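Local coordinates for periplasmic binding protein component of an ABC type zinc uptake transporter (Synechocystis sp., PDB 1PQ4), which probably captures zinc ions in the periplasm and delivers them to an ABC-type transporter for uptake into the cell, at residues P189-A201 with A233-F247. Sequence-based numbering, arbitrary orientation.
Sequences PQRKFIVFHPSWA and AKENNLTMVFGETQF. With ZN (zinc ion), chain C.
Phe-247 lays its ring over one face of the His-197 imidazole in an offset stack, centroids 4.3 Å apart and planes at 22°, while CB of the histidine sits above the rim of the same phenyl face. A chi1 of 174° swings the imidazole out under the phenyl ring, where NE2 binds zinc at 2.1 Å; His-37, His-133 and a water complete the site, and Glu-215 takes the hydrogen bond from ND1. Behind the stack, the buried carboxylate of Glu-244 holds the segment around His-197: OE1 accepts the His-197 backbone N-H on its syn side, 31° out of the carboxylate plane, at 2.9 Å, and Trp-200 NE1 meets OE2 from above that plane at 3.3 Å. An alanine in place of Glu-244 would probably leave the His-197 N-H and the indole N-H without their acceptor. Farther back, Phe-242 N bonds Ile-194 O at 3.0 Å, and one water bridges Ile-194 N to Met-240 O. Lys-192 NZ reaches Asn-236 OD1 at 2.9 Å, while Asn-236 ND2 bonds Thr-232 O. Strand 192-195, paired in parallel with 210-213, runs beside strand 240-244, itself paired with 262-266; helix 250-259 touches Phe-196 and Val-241, and helix 273-288 packs against Trp-200 and Phe-242.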
ATOM      1  N   PRO A 189       3.556   3.029 -24.558  1.00 32.66           N
ATOM      2  CA  PRO A 189       2.893   2.131 -25.517  1.00 27.14           C
ATOM      3  C   PRO A 189       2.807   0.769 -24.853  1.00 30.39           C
ATOM      4  O   PRO A 189       1.914   0.004 -25.150  1.00 36.75           O
ATOM      5  CB  PRO A 189       3.869   2.076 -26.711  1.00 34.55           C
ATOM      6  CG  PRO A 189       4.784   3.259 -26.508  1.00 39.25           C
ATOM      7  CD  PRO A 189       4.926   3.353 -24.997  1.00 37.45           C
ATOM      8  N   GLN A 190       3.767   0.467 -23.978  1.00 23.21           N
ATOM      9  CA  GLN A 190       3.824  -0.804 -23.264  1.00 29.19           C
ATOM     10  C   GLN A 190       3.142  -0.548 -21.916  1.00 29.98           C
ATOM     11  O   GLN A 190       3.585   0.278 -21.098  1.00 28.77           O
ATOM     12  CB  GLN A 190       5.286  -1.260 -23.070  1.00 34.33           C
ATOM     13  CG  GLN A 190       5.482  -2.537 -22.203  1.00 37.90           C
ATOM     14  CD  GLN A 190       4.650  -3.719 -22.690  1.00 40.01           C
ATOM     15  OE1 GLN A 190       3.547  -3.963 -22.206  1.00 41.61           O
ATOM     16  NE2 GLN A 190       5.179  -4.457 -23.665  1.00 45.17           N
ATOM     17  N   ARG A 191       2.050  -1.247 -21.689  1.00 21.58           N
ATOM     18  CA  ARG A 191       1.295  -1.023 -20.457  1.00 27.72           C
ATOM     19  C   ARG A 191       1.550  -2.081 -19.393  1.00 23.56           C
ATOM     20  O   ARG A 191       1.109  -1.969 -18.254  1.00 19.55           O
ATOM     21  CB  ARG A 191      -0.192  -1.048 -20.793  1.00 35.43           C
ATOM     22  CG  ARG A 191      -0.923   0.116 -20.303  1.00 49.57           C
ATOM     23  CD  ARG A 191      -1.287   1.001 -21.448  1.00 44.52           C
ATOM     24  NE  ARG A 191      -0.461   2.178 -21.553  1.00 43.98           N
ATOM     25  CZ  ARG A 191      -0.420   3.195 -20.695  1.00 38.77           C
ATOM     26  NH1 ARG A 191      -1.144   3.247 -19.582  1.00 31.20           N
ATOM     27  NH2 ARG A 191       0.322   4.226 -21.017  1.00 32.07           N
ATOM     28  N   LYS A 192       2.280  -3.105 -19.766  1.00 23.41           N
ATOM     29  CA  LYS A 192       2.539  -4.219 -18.864  1.00 23.68           C
ATOM     30  C   LYS A 192       3.806  -4.068 -18.028  1.00 23.26           C
ATOM     31  O   LYS A 192       4.778  -3.483 -18.516  1.00 25.56           O
ATOM     32  CB  LYS A 192       2.655  -5.485 -19.713  1.00 26.25           C
ATOM     33  CG  LYS A 192       1.442  -5.711 -20.605  1.00 34.63           C
ATOM     34  CD  LYS A 192       1.558  -6.993 -21.435  1.00 42.45           C
ATOM     35  CE  LYS A 192       0.347  -7.125 -22.360  1.00 47.84           C
ATOM     36  NZ  LYS A 192       0.254  -8.444 -23.033  1.00 54.08           N
ATOM     37  N   PHE A 193       3.790  -4.528 -16.763  1.00 19.39           N
ATOM     38  CA  PHE A 193       5.029  -4.518 -15.937  1.00 18.25           C
ATOM     39  C   PHE A 193       5.009  -5.785 -15.083  1.00 19.15           C
ATOM     40  O   PHE A 193       3.949  -6.274 -14.697  1.00 19.40           O
ATOM     41  CB  PHE A 193       5.244  -3.241 -15.082  1.00 16.17           C
ATOM     42  CG  PHE A 193       4.204  -2.995 -14.015  1.00 20.49           C
ATOM     43  CD1 PHE A 193       4.535  -3.130 -12.673  1.00 24.66           C
ATOM     44  CD2 PHE A 193       2.895  -2.582 -14.354  1.00 21.10           C
ATOM     45  CE1 PHE A 193       3.605  -2.859 -11.670  1.00 21.32           C
ATOM     46  CE2 PHE A 193       1.934  -2.302 -13.344  1.00 19.06           C
ATOM     47  CZ  PHE A 193       2.299  -2.442 -12.004  1.00 19.42           C
ATOM     48  N   ILE A 194       6.182  -6.354 -14.837  1.00 19.67           N
ATOM     49  CA  ILE A 194       6.271  -7.604 -14.055  1.00 16.39           C
ATOM     50  C   ILE A 194       6.815  -7.254 -12.709  1.00 18.28           C
ATOM     51  O   ILE A 194       7.801  -6.547 -12.609  1.00 15.44           O
ATOM     52  CB  ILE A 194       7.264  -8.589 -14.669  1.00 27.86           C
ATOM     53  CG1 ILE A 194       6.939  -8.799 -16.124  1.00 31.35           C
ATOM     54  CG2 ILE A 194       7.222  -9.922 -13.923  1.00 23.51           C
ATOM     55  CD1 ILE A 194       7.951  -9.715 -16.860  1.00 28.05           C
ATOM     56  N   VAL A 195       6.192  -7.791 -11.667  1.00 12.53           N
ATOM     57  CA  VAL A 195       6.590  -7.532 -10.300  1.00 15.70           C
ATOM     58  C   VAL A 195       6.525  -8.850  -9.587  1.00 14.78           C
ATOM     59  O   VAL A 195       5.890  -9.797 -10.046  1.00 21.39           O
ATOM     60  CB  VAL A 195       5.621  -6.585  -9.533  1.00 18.46           C
ATOM     61  CG1 VAL A 195       5.704  -5.239 -10.073  1.00 31.70           C
ATOM     62  CG2 VAL A 195       4.158  -7.112  -9.648  1.00 22.56           C
ATOM     63  N   PHE A 196       7.200  -8.915  -8.472  1.00 15.85           N
ATOM     64  CA  PHE A 196       7.171 -10.170  -7.772  1.00 15.72           C
ATOM     65  C   PHE A 196       5.841 -10.300  -7.036  1.00 18.12           C
ATOM     66  O   PHE A 196       5.042 -11.147  -7.386  1.00 19.35           O
ATOM     67  CB  PHE A 196       8.333 -10.285  -6.794  1.00 13.75           C
ATOM     68  CG  PHE A 196       8.309 -11.578  -6.037  1.00 17.34           C
ATOM     69  CD1 PHE A 196       8.597 -12.780  -6.695  1.00 19.79           C
ATOM     70  CD2 PHE A 196       7.865 -11.618  -4.718  1.00 20.62           C
ATOM     71  CE1 PHE A 196       8.441 -13.993  -6.066  1.00 21.11           C
ATOM     72  CE2 PHE A 196       7.705 -12.864  -4.074  1.00 27.37           C
ATOM     73  CZ  PHE A 196       7.999 -14.039  -4.769  1.00 23.16           C
ATOM     74  N   HIS A 197       5.618  -9.426  -6.052  1.00 16.64           N
ATOM     75  CA  HIS A 197       4.390  -9.497  -5.223  1.00 17.46           C
ATOM     76  C   HIS A 197       3.369  -8.505  -5.793  1.00 14.94           C
ATOM     77  O   HIS A 197       3.674  -7.320  -5.970  1.00 14.98           O
ATOM     78  CB  HIS A 197       4.773  -9.152  -3.798  1.00 20.71           C
ATOM     79  CG  HIS A 197       3.606  -9.036  -2.881  1.00 24.12           C
ATOM     80  ND1 HIS A 197       2.910 -10.135  -2.421  1.00 22.44           N
ATOM     81  CD2 HIS A 197       3.010  -7.948  -2.331  1.00 17.03           C
ATOM     82  CE1 HIS A 197       1.940  -9.736  -1.620  1.00 22.34           C
ATOM     83  NE2 HIS A 197       1.973  -8.415  -1.553  1.00 22.12           N
ATOM     84  N   PRO A 198       2.141  -8.982  -6.077  1.00 16.88           N
ATOM     85  CA  PRO A 198       1.104  -8.133  -6.657  1.00 16.71           C
ATOM     86  C   PRO A 198       0.476  -7.164  -5.694  1.00 19.27           C
ATOM     87  O   PRO A 198      -0.626  -7.360  -5.205  1.00 19.90           O
ATOM     88  CB  PRO A 198       0.107  -9.151  -7.242  1.00 20.71           C
ATOM     89  CG  PRO A 198       0.143 -10.260  -6.222  1.00 22.45           C
ATOM     90  CD  PRO A 198       1.636 -10.347  -5.821  1.00 19.79           C
ATOM     91  N   SER A 199       1.173  -6.106  -5.380  1.00 14.84           N
ATOM     92  CA  SER A 199       0.522  -5.154  -4.507  1.00 17.95           C
ATOM     93  C   SER A 199       0.029  -3.955  -5.301  1.00 14.73           C
ATOM     94  O   SER A 199      -0.452  -2.979  -4.716  1.00 15.06           O
ATOM     95  CB  SER A 199       1.515  -4.697  -3.449  1.00 20.85           C
ATOM     96  OG  SER A 199       2.723  -4.396  -4.050  1.00 27.29           O
ATOM     97  N   TRP A 200       0.128  -4.015  -6.628  1.00 12.68           N
ATOM     98  CA  TRP A 200      -0.193  -2.823  -7.418  1.00 14.39           C
ATOM     99  C   TRP A 200      -1.460  -2.895  -8.277  1.00 15.52           C
ATOM    100  O   TRP A 200      -1.582  -2.132  -9.244  1.00 15.34           O
ATOM    101  CB  TRP A 200       1.016  -2.468  -8.337  1.00 13.24           C
ATOM    102  CG  TRP A 200       2.335  -2.402  -7.597  1.00 12.12           C
ATOM    103  CD1 TRP A 200       3.229  -3.429  -7.388  1.00 14.86           C
ATOM    104  CD2 TRP A 200       2.834  -1.281  -6.871  1.00 15.28           C
ATOM    105  NE1 TRP A 200       4.252  -3.007  -6.562  1.00 20.24           N
ATOM    106  CE2 TRP A 200       4.029  -1.691  -6.228  1.00 16.30           C
ATOM    107  CE3 TRP A 200       2.385   0.038  -6.696  1.00 13.88           C
ATOM    108  CZ2 TRP A 200       4.772  -0.832  -5.421  1.00 17.68           C
ATOM    109  CZ3 TRP A 200       3.130   0.898  -5.894  1.00 13.55           C
ATOM    110  CH2 TRP A 200       4.313   0.454  -5.260  1.00 15.25           C
ATOM    111  N   ALA A 201      -2.408  -3.777  -7.938  1.00 14.37           N
ATOM    112  CA  ALA A 201      -3.604  -3.890  -8.794  1.00 14.35           C
ATOM    113  C   ALA A 201      -4.443  -2.592  -8.831  1.00  8.25           C
ATOM    114  O   ALA A 201      -4.974  -2.222  -9.858  1.00 13.73           O
ATOM    115  CB  ALA A 201      -4.483  -5.081  -8.306  1.00 12.83           C
ATOM    116  N   ALA A 233       7.112 -12.761 -20.738  1.00 52.91           N
ATOM    117  CA  ALA A 233       7.952 -11.583 -20.667  1.00 55.66           C
ATOM    118  C   ALA A 233       8.723 -11.362 -21.961  1.00 58.16           C
ATOM    119  O   ALA A 233       8.960 -10.212 -22.371  1.00 57.68           O
ATOM    120  CB  ALA A 233       8.917 -11.720 -19.485  1.00 56.62           C
ATOM    121  N   LYS A 234       9.135 -12.463 -22.592  1.00 56.21           N
ATOM    122  CA  LYS A 234       9.873 -12.360 -23.848  1.00 55.55           C
ATOM    123  C   LYS A 234       8.905 -11.880 -24.928  1.00 54.51           C
ATOM    124  O   LYS A 234       9.191 -10.913 -25.634  1.00 54.55           O
ATOM    125  CB  LYS A 234      10.472 -13.720 -24.233  1.00 54.30           C
ATOM    126  N   GLU A 235       7.750 -12.539 -25.023  1.00 50.06           N
ATOM    127  CA  GLU A 235       6.744 -12.202 -26.032  1.00 51.22           C
ATOM    128  C   GLU A 235       6.191 -10.784 -25.922  1.00 52.32           C
ATOM    129  O   GLU A 235       5.483 -10.336 -26.815  1.00 52.61           O
ATOM    130  CB  GLU A 235       5.602 -13.195 -25.971  1.00 51.22           C
ATOM    131  N   ASN A 236       6.506 -10.087 -24.828  1.00 52.19           N
ATOM    132  CA  ASN A 236       6.035  -8.720 -24.616  1.00 49.89           C
ATOM    133  C   ASN A 236       7.196  -7.735 -24.578  1.00 47.34           C
ATOM    134  O   ASN A 236       7.021  -6.568 -24.245  1.00 48.30           O
ATOM    135  CB  ASN A 236       5.224  -8.620 -23.311  1.00 50.46           C
ATOM    136  CG  ASN A 236       3.785  -9.096 -23.472  1.00 55.05           C
ATOM    137  OD1 ASN A 236       2.944  -8.392 -24.043  1.00 57.24           O
ATOM    138  ND2 ASN A 236       3.496 -10.296 -22.976  1.00 52.45           N
ATOM    139  N   ASN A 237       8.388  -8.199 -24.923  1.00 48.56           N
ATOM    140  CA  ASN A 237       9.560  -7.328 -24.914  1.00 49.25           C
ATOM    141  C   ASN A 237       9.773  -6.537 -23.623  1.00 47.17           C
ATOM    142  O   ASN A 237      10.229  -5.389 -23.677  1.00 47.43           O
ATOM    143  CB  ASN A 237       9.495  -6.326 -26.074  1.00 56.13           C
ATOM    144  CG  ASN A 237       9.545  -6.992 -27.421  1.00 60.89           C
ATOM    145  OD1 ASN A 237      10.593  -7.471 -27.849  1.00 64.27           O
ATOM    146  ND2 ASN A 237       8.400  -7.041 -28.102  1.00 68.23           N
ATOM    147  N   LEU A 238       9.491  -7.127 -22.461  1.00 45.20           N
ATOM    148  CA  LEU A 238       9.691  -6.368 -21.216  1.00 45.64           C
ATOM    149  C   LEU A 238      11.182  -6.067 -20.939  1.00 43.46           C
ATOM    150  O   LEU A 238      12.053  -6.906 -21.113  1.00 47.62           O
ATOM    151  CB  LEU A 238       9.016  -7.091 -20.049  1.00 43.40           C
ATOM    152  CG  LEU A 238       7.510  -7.248 -20.319  1.00 46.26           C
ATOM    153  CD1 LEU A 238       6.875  -8.027 -19.196  1.00 46.03           C
ATOM    154  CD2 LEU A 238       6.835  -5.869 -20.466  1.00 46.24           C
ATOM    155  N   THR A 239      11.445  -4.845 -20.518  1.00 37.30           N
ATOM    156  CA  THR A 239      12.787  -4.326 -20.286  1.00 37.08           C
ATOM    157  C   THR A 239      13.329  -4.380 -18.864  1.00 36.61           C
ATOM    158  O   THR A 239      14.535  -4.234 -18.625  1.00 33.40           O
ATOM    159  CB  THR A 239      12.792  -2.837 -20.752  1.00 40.37           C
ATOM    160  OG1 THR A 239      13.227  -2.777 -22.118  1.00 51.01           O
ATOM    161  CG2 THR A 239      13.663  -1.921 -19.849  1.00 38.41           C
ATOM    162  N   MET A 240      12.431  -4.573 -17.913  1.00 32.19           N
ATOM    163  CA  MET A 240      12.837  -4.533 -16.540  1.00 32.31           C
ATOM    164  C   MET A 240      11.970  -5.455 -15.741  1.00 26.75           C
ATOM    165  O   MET A 240      10.824  -5.712 -16.118  1.00 27.20           O
ATOM    166  CB  MET A 240      12.673  -3.111 -16.042  1.00 33.32           C
ATOM    167  CG  MET A 240      13.387  -2.787 -14.777  1.00 43.44           C
ATOM    168  SD  MET A 240      15.019  -2.247 -15.218  1.00 54.67           S
ATOM    169  CE  MET A 240      14.596  -0.920 -16.391  1.00 55.38           C
ATOM    170  N   VAL A 241      12.508  -5.982 -14.655  1.00 20.10           N
ATOM    171  CA  VAL A 241      11.701  -6.855 -13.818  1.00 21.27           C
ATOM    172  C   VAL A 241      11.771  -6.209 -12.449  1.00 21.53           C
ATOM    173  O   VAL A 241      12.856  -5.824 -11.996  1.00 25.23           O
ATOM    174  CB  VAL A 241      12.246  -8.294 -13.749  1.00 24.01           C
ATOM    175  CG1 VAL A 241      11.366  -9.130 -12.840  1.00 21.08           C
ATOM    176  CG2 VAL A 241      12.283  -8.889 -15.158  1.00 24.40           C
ATOM    177  N   PHE A 242      10.613  -6.038 -11.811  1.00 15.44           N
ATOM    178  CA  PHE A 242      10.613  -5.396 -10.519  1.00 15.69           C
ATOM    179  C   PHE A 242      10.478  -6.408  -9.411  1.00 16.18           C
ATOM    180  O   PHE A 242       9.841  -7.434  -9.569  1.00 23.66           O
ATOM    181  CB  PHE A 242       9.469  -4.407 -10.442  1.00 15.44           C
ATOM    182  CG  PHE A 242       9.599  -3.298 -11.403  1.00 15.81           C
ATOM    183  CD1 PHE A 242       8.859  -3.292 -12.581  1.00 16.64           C
ATOM    184  CD2 PHE A 242      10.478  -2.258 -11.146  1.00 18.93           C
ATOM    185  CE1 PHE A 242       8.992  -2.254 -13.503  1.00 21.58           C
ATOM    186  CE2 PHE A 242      10.612  -1.193 -12.078  1.00 21.61           C
ATOM    187  CZ  PHE A 242       9.866  -1.205 -13.248  1.00 18.08           C
ATOM    188  N   GLY A 243      11.121  -6.105  -8.299  1.00 14.50           N
ATOM    189  CA  GLY A 243      11.024  -6.966  -7.127  1.00 15.91           C
ATOM    190  C   GLY A 243      10.625  -6.000  -6.030  1.00 19.63           C
ATOM    191  O   GLY A 243      10.510  -4.796  -6.252  1.00 20.05           O
ATOM    192  N   GLU A 244      10.408  -6.510  -4.844  1.00 22.60           N
ATOM    193  CA  GLU A 244      10.002  -5.660  -3.734  1.00 24.72           C
ATOM    194  C   GLU A 244      10.961  -5.925  -2.593  1.00 28.44           C
ATOM    195  O   GLU A 244      11.434  -7.064  -2.427  1.00 29.18           O
ATOM    196  CB  GLU A 244       8.555  -6.007  -3.333  1.00 25.67           C
ATOM    197  CG  GLU A 244       7.557  -5.245  -4.114  1.00 30.89           C
ATOM    198  CD  GLU A 244       6.733  -6.092  -5.058  1.00 43.78           C
ATOM    199  OE1 GLU A 244       7.276  -7.105  -5.586  1.00 28.95           O
ATOM    200  OE2 GLU A 244       5.543  -5.706  -5.271  1.00 38.62           O
ATOM    201  N   THR A 245      11.253  -4.890  -1.810  1.00 31.67           N
ATOM    202  CA  THR A 245      12.200  -5.026  -0.691  1.00 37.68           C
ATOM    203  C   THR A 245      11.807  -6.036   0.345  1.00 35.07           C
ATOM    204  O   THR A 245      12.666  -6.634   0.963  1.00 35.89           O
ATOM    205  CB  THR A 245      12.382  -3.723   0.129  1.00 42.79           C
ATOM    206  OG1 THR A 245      11.657  -2.632  -0.480  1.00 46.28           O
ATOM    207  CG2 THR A 245      13.851  -3.400   0.236  1.00 47.64           C
ATOM    208  N   GLN A 246      10.501  -6.211   0.547  1.00 27.17           N
ATOM    209  CA  GLN A 246      10.027  -7.129   1.586  1.00 22.47           C
ATOM    210  C   GLN A 246      10.038  -8.589   1.183  1.00 19.99           C
ATOM    211  O   GLN A 246       9.732  -9.441   1.992  1.00 20.99           O
ATOM    212  CB  GLN A 246       8.601  -6.735   2.036  1.00 21.72           C
ATOM    213  CG  GLN A 246       8.515  -5.325   2.632  1.00 21.26           C
ATOM    214  CD  GLN A 246       8.465  -4.219   1.562  1.00 23.63           C
ATOM    215  OE1 GLN A 246       8.594  -3.010   1.868  1.00 23.37           O
ATOM    216  NE2 GLN A 246       8.274  -4.627   0.305  1.00 24.10           N
ATOM    217  N   PHE A 247      10.357  -8.883  -0.071  1.00 18.89           N
ATOM    218  CA  PHE A 247      10.360 -10.272  -0.511  1.00 24.21           C
ATOM    219  C   PHE A 247      11.680 -10.548  -1.209  1.00 26.06           C
ATOM    220  O   PHE A 247      12.356  -9.636  -1.665  1.00 31.36           O
ATOM    221  CB  PHE A 247       9.203 -10.529  -1.485  1.00 25.50           C
ATOM    222  CG  PHE A 247       7.851 -10.120  -0.948  1.00 29.20           C
ATOM    223  CD1 PHE A 247       7.374  -8.826  -1.114  1.00 23.30           C
ATOM    224  CD2 PHE A 247       7.074 -11.027  -0.242  1.00 31.98           C
ATOM    225  CE1 PHE A 247       6.144  -8.443  -0.581  1.00 33.18           C
ATOM    226  CE2 PHE A 247       5.832 -10.647   0.296  1.00 29.84           C
ATOM    227  CZ  PHE A 247       5.379  -9.364   0.124  1.00 28.17           C
TER
HETATM  228 ZN    ZN C1002       0.954  -7.177  -0.263  1.00 16.54          ZN
HETATM  229  O   HOH W   1       8.333  -5.047 -16.140  1.00 31.09           O
HETATM  230  O   HOH W   2       2.202  -5.383   0.386  1.00  6.20           O